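Local coordinates for BH2358 protein (Bacillus halodurans C-125, PDB 2RBD) that is of unknown function but is thought to be a spore coat protein, built as a helical bundle of the ferritin clan, at residues A[34-39]-A[53-58]. Numbering follows the deposited sequence. Where two conformers were deposited one is given.
Sequences NGYRSF and DEAIQA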
ATOM      1  N   ASN A  34       2.021   8.565  22.206  1.00 14.47           N
ATOM      2  CA  ASN A  34       1.756   7.897  23.469  1.00 13.48           C
ATOM      3  C   ASN A  34       2.608   6.643  23.632  1.00 12.13           C
ATOM      4  O   ASN A  34       3.230   6.447  24.664  1.00 11.66           O
ATOM      5  CB  ASN A  34       0.265   7.571  23.549  1.00 14.35           C
ATOM      6  CG  ASN A  34      -0.082   6.739  24.774  1.00 19.21           C
ATOM      7  OD1 ASN A  34       0.207   7.135  25.864  1.00 22.96           O
ATOM      8  ND2 ASN A  34      -0.687   5.596  24.577  1.00 26.27           N
ATOM      9  N   GLY A  35       2.663   5.804  22.606  1.00 10.87           N
ATOM     10  CA  GLY A  35       3.493   4.588  22.674  1.00 11.46           C
ATOM     11  C   GLY A  35       4.969   4.870  22.821  1.00 11.62           C
ATOM     12  O   GLY A  35       5.655   4.209  23.590  1.00 12.73           O
ATOM     13  N   TYR A  36       5.452   5.864  22.095  1.00 12.45           N
ATOM     14  CA  TYR A  36       6.853   6.214  22.156  1.00 12.31           C
ATOM     15  C   TYR A  36       7.210   6.849  23.517  1.00 10.50           C
ATOM     16  O   TYR A  36       8.294   6.655  24.007  1.00 11.35           O
ATOM     17  CB  TYR A  36       7.248   7.158  21.021  1.00 12.49           C
ATOM     18  CG  TYR A  36       7.264   6.549  19.649  1.00 11.34           C
ATOM     19  CD1 TYR A  36       6.671   5.327  19.371  1.00 13.35           C
ATOM     20  CD2 TYR A  36       7.768   7.269  18.594  1.00 14.40           C
ATOM     21  CE1 TYR A  36       6.675   4.800  18.061  1.00 15.77           C
ATOM     22  CE2 TYR A  36       7.772   6.748  17.297  1.00 14.60           C
ATOM     23  CZ  TYR A  36       7.226   5.543  17.047  1.00 13.36           C
ATOM     24  OH  TYR A  36       7.219   5.073  15.745  1.00 14.74           O
ATOM     25  N   ARG A  37       6.301   7.625  24.101  1.00 11.41           N
ATOM     26  CA  ARG A  37       6.522   8.114  25.462  1.00 13.06           C
ATOM     27  C   ARG A  37       6.640   6.944  26.448  1.00 12.89           C
ATOM     28  O   ARG A  37       7.448   6.973  27.389  1.00 14.15           O
ATOM     29  CB  ARG A  37       5.411   9.077  25.822  1.00 10.70           C
ATOM     30  CG  ARG A  37       5.610  10.445  25.187  1.00 10.32           C
ATOM     31  CD  ARG A  37       4.396  11.315  25.439  1.00 12.84           C
ATOM     32  NE  ARG A  37       4.690  12.722  25.176  1.00 14.65           N
ATOM     33  CZ  ARG A  37       3.748  13.655  25.127  1.00 15.16           C
ATOM     34  NH1 ARG A  37       2.468  13.354  25.191  1.00 17.22           N
ATOM     35  NH2 ARG A  37       4.089  14.916  24.989  1.00 20.45           N
ATOM     36  N   SER A  38       5.878   5.880  26.203  1.00 11.32           N
ATOM     37  CA  SER A  38       6.057   4.676  27.029  1.00 12.13           C
ATOM     38  C   SER A  38       7.410   4.040  26.723  1.00 12.39           C
ATOM     39  O   SER A  38       8.180   3.756  27.636  1.00 12.71           O
ATOM     40  CB  SER A  38       4.949   3.673  26.797  1.00 14.63           C
ATOM     41  OG  SER A  38       5.116   2.569  27.666  1.00 18.01           O
ATOM     42  N   PHE A  39       7.764   3.921  25.436  1.00 13.74           N
ATOM     43  CA  PHE A  39       9.074   3.374  25.066  1.00 12.55           C
ATOM     44  C   PHE A  39      10.252   4.126  25.685  1.00 15.10           C
ATOM     45  O   PHE A  39      11.230   3.504  26.033  1.00 15.19           O
ATOM     46  CB  PHE A  39       9.243   3.349  23.563  1.00 14.34           C
ATOM     47  CG  PHE A  39       8.458   2.269  22.843  1.00 11.87           C
ATOM     48  CD1 PHE A  39       7.970   1.130  23.470  1.00 16.30           C
ATOM     49  CD2 PHE A  39       8.290   2.384  21.484  1.00 16.45           C
ATOM     50  CE1 PHE A  39       7.281   0.149  22.739  1.00 16.62           C
ATOM     51  CE2 PHE A  39       7.602   1.426  20.750  1.00 18.54           C
ATOM     52  CZ  PHE A  39       7.091   0.320  21.391  1.00 19.13           C
ATOM     53  N   ASP A  53      12.886  10.615  21.306  1.00 14.30           N
ATOM     54  CA  ASP A  53      12.531  11.991  21.620  1.00 14.34           C
ATOM     55  C   ASP A  53      12.408  12.836  20.349  1.00 13.66           C
ATOM     56  O   ASP A  53      11.503  13.650  20.202  1.00 14.02           O
ATOM     57  CB  ASP A  53      13.596  12.623  22.521  1.00 16.81           C
ATOM     58  CG  ASP A  53      13.387  12.346  24.003  1.00 27.56           C
ATOM     59  OD1 ASP A  53      12.245  12.071  24.434  1.00 30.71           O
ATOM     60  OD2 ASP A  53      14.390  12.451  24.761  1.00 39.78           O
ATOM     61  N   GLU A  54      13.292  12.634  19.405  1.00 13.65           N
ATOM     62  CA  GLU A  54      13.224  13.360  18.153  1.00 14.45           C
ATOM     63  C   GLU A  54      11.958  13.012  17.373  1.00 14.28           C
ATOM     64  O   GLU A  54      11.328  13.885  16.792  1.00 15.25           O
ATOM     65  CB  GLU A  54      14.440  13.039  17.319  1.00 14.16           C
ATOM     66  CG  GLU A  54      14.425  13.775  15.986  1.00 23.05           C
ATOM     67  CD  GLU A  54      15.635  13.556  15.109  1.00 25.91           C
ATOM     68  OE1 GLU A  54      16.634  12.986  15.627  1.00 22.27           O
ATOM     69  OE2 GLU A  54      15.524  13.986  13.910  1.00 26.15           O
ATOM     70  N   ALA A  55      11.620  11.735  17.339  1.00 14.81           N
ATOM     71  CA  ALA A  55      10.400  11.318  16.681  1.00 13.75           C
ATOM     72  C   ALA A  55       9.153  11.949  17.282  1.00 13.77           C
ATOM     73  O   ALA A  55       8.265  12.379  16.536  1.00 13.74           O
ATOM     74  CB  ALA A  55      10.271   9.801  16.681  1.00 12.75           C
ATOM     75  N   ILE A  56       9.078  11.950  18.618  1.00 11.57           N
ATOM     76  CA  ILE A  56       7.950  12.581  19.319  1.00 13.61           C
ATOM     77  C   ILE A  56       7.852  14.044  18.916  1.00 15.52           C
ATOM     78  O   ILE A  56       6.780  14.533  18.582  1.00 14.59           O
ATOM     79  CB  ILE A  56       8.108  12.432  20.824  1.00 12.30           C
ATOM     80  CG1 ILE A  56       7.946  10.951  21.237  1.00 13.98           C
ATOM     81  CG2 ILE A  56       7.084  13.316  21.568  1.00 14.45           C
ATOM     82  CD1 ILE A  56       8.538  10.602  22.613  1.00 12.01           C
ATOM     83  N   GLN A  57       8.961  14.755  18.921  1.00 14.67           N
ATOM     84  CA  GLN A  57       8.936  16.176  18.608  0.70 18.43           C
ATOM     85  C   GLN A  57       8.514  16.412  17.147  1.00 16.45           C
ATOM     86  O   GLN A  57       7.751  17.317  16.844  1.00 18.50           O
ATOM     87  CB  GLN A  57      10.323  16.768  18.916  0.70 18.26           C
ATOM     88  CG  GLN A  57      10.375  18.276  18.967  0.70 29.03           C
ATOM     89  CD  GLN A  57      11.745  18.817  19.378  0.70 28.49           C
ATOM     90  OE1 GLN A  57      12.401  18.307  20.307  0.70 33.24           O
ATOM     91  NE2 GLN A  57      12.172  19.865  18.689  0.70 28.74           N
ATOM     92  N   ALA A  58       9.019  15.574  16.249  1.00 16.63           N
ATOM     93  CA  ALA A  58       8.676  15.649  14.819  1.00 16.07           C
ATOM     94  C   ALA A  58       7.180  15.444  14.602  1.00 15.76           C
ATOM     95  O   ALA A  58       6.540  16.182  13.852  1.00 15.05           O
ATOM     96  CB  ALA A  58       9.501  14.649  14.003  1.00 15.02           C
TER
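The phenol OH of Tyr36 hydrogen-bonds to OD2 of Asp110 on helix 100-124, while lower down the same side chain packs against Ala55 and Ile56. Tyrosine suits this buried place because its ring is apolar along its length and its hydroxyl finds a polar partner at the far end. CB of Ala55 sits at the ring's edge, close to its plane, with Tyr36 CE2 and CD2 each 4.0 Å from Ala55 CB; a side chain this short lets the ring pass alongside the second helix. The neighbouring Ile56 meets the root of Tyr36 instead, its CG1 lying 3.9 Å from Tyr36 CB. Helices 16-42 and 46-72 are consecutive, and their segments 34-39 and 53-58 run nearly antiparallel (158°), with axes 9.8 Å apart at closest approach, as an antiparallel helical hairpin within a four-helix bundle, consistent with the ferritin clan. Ile56 supplies the bulk between them: with CG1 anti to its carbonyl carbon (chi1 -68°), the branch reaches over to helix 16-42, where CD1 comes 3.9 Å from Arg37 CG. Arg37 offers its CG methylene to this isoleucine, and its chain, extended from CG to NE, carries the guanidinium onward to a long, weak ion pair with Asp83. Further along helix 16-42, Phe39 packs on Ile52 and on Phe98 of the second subunit.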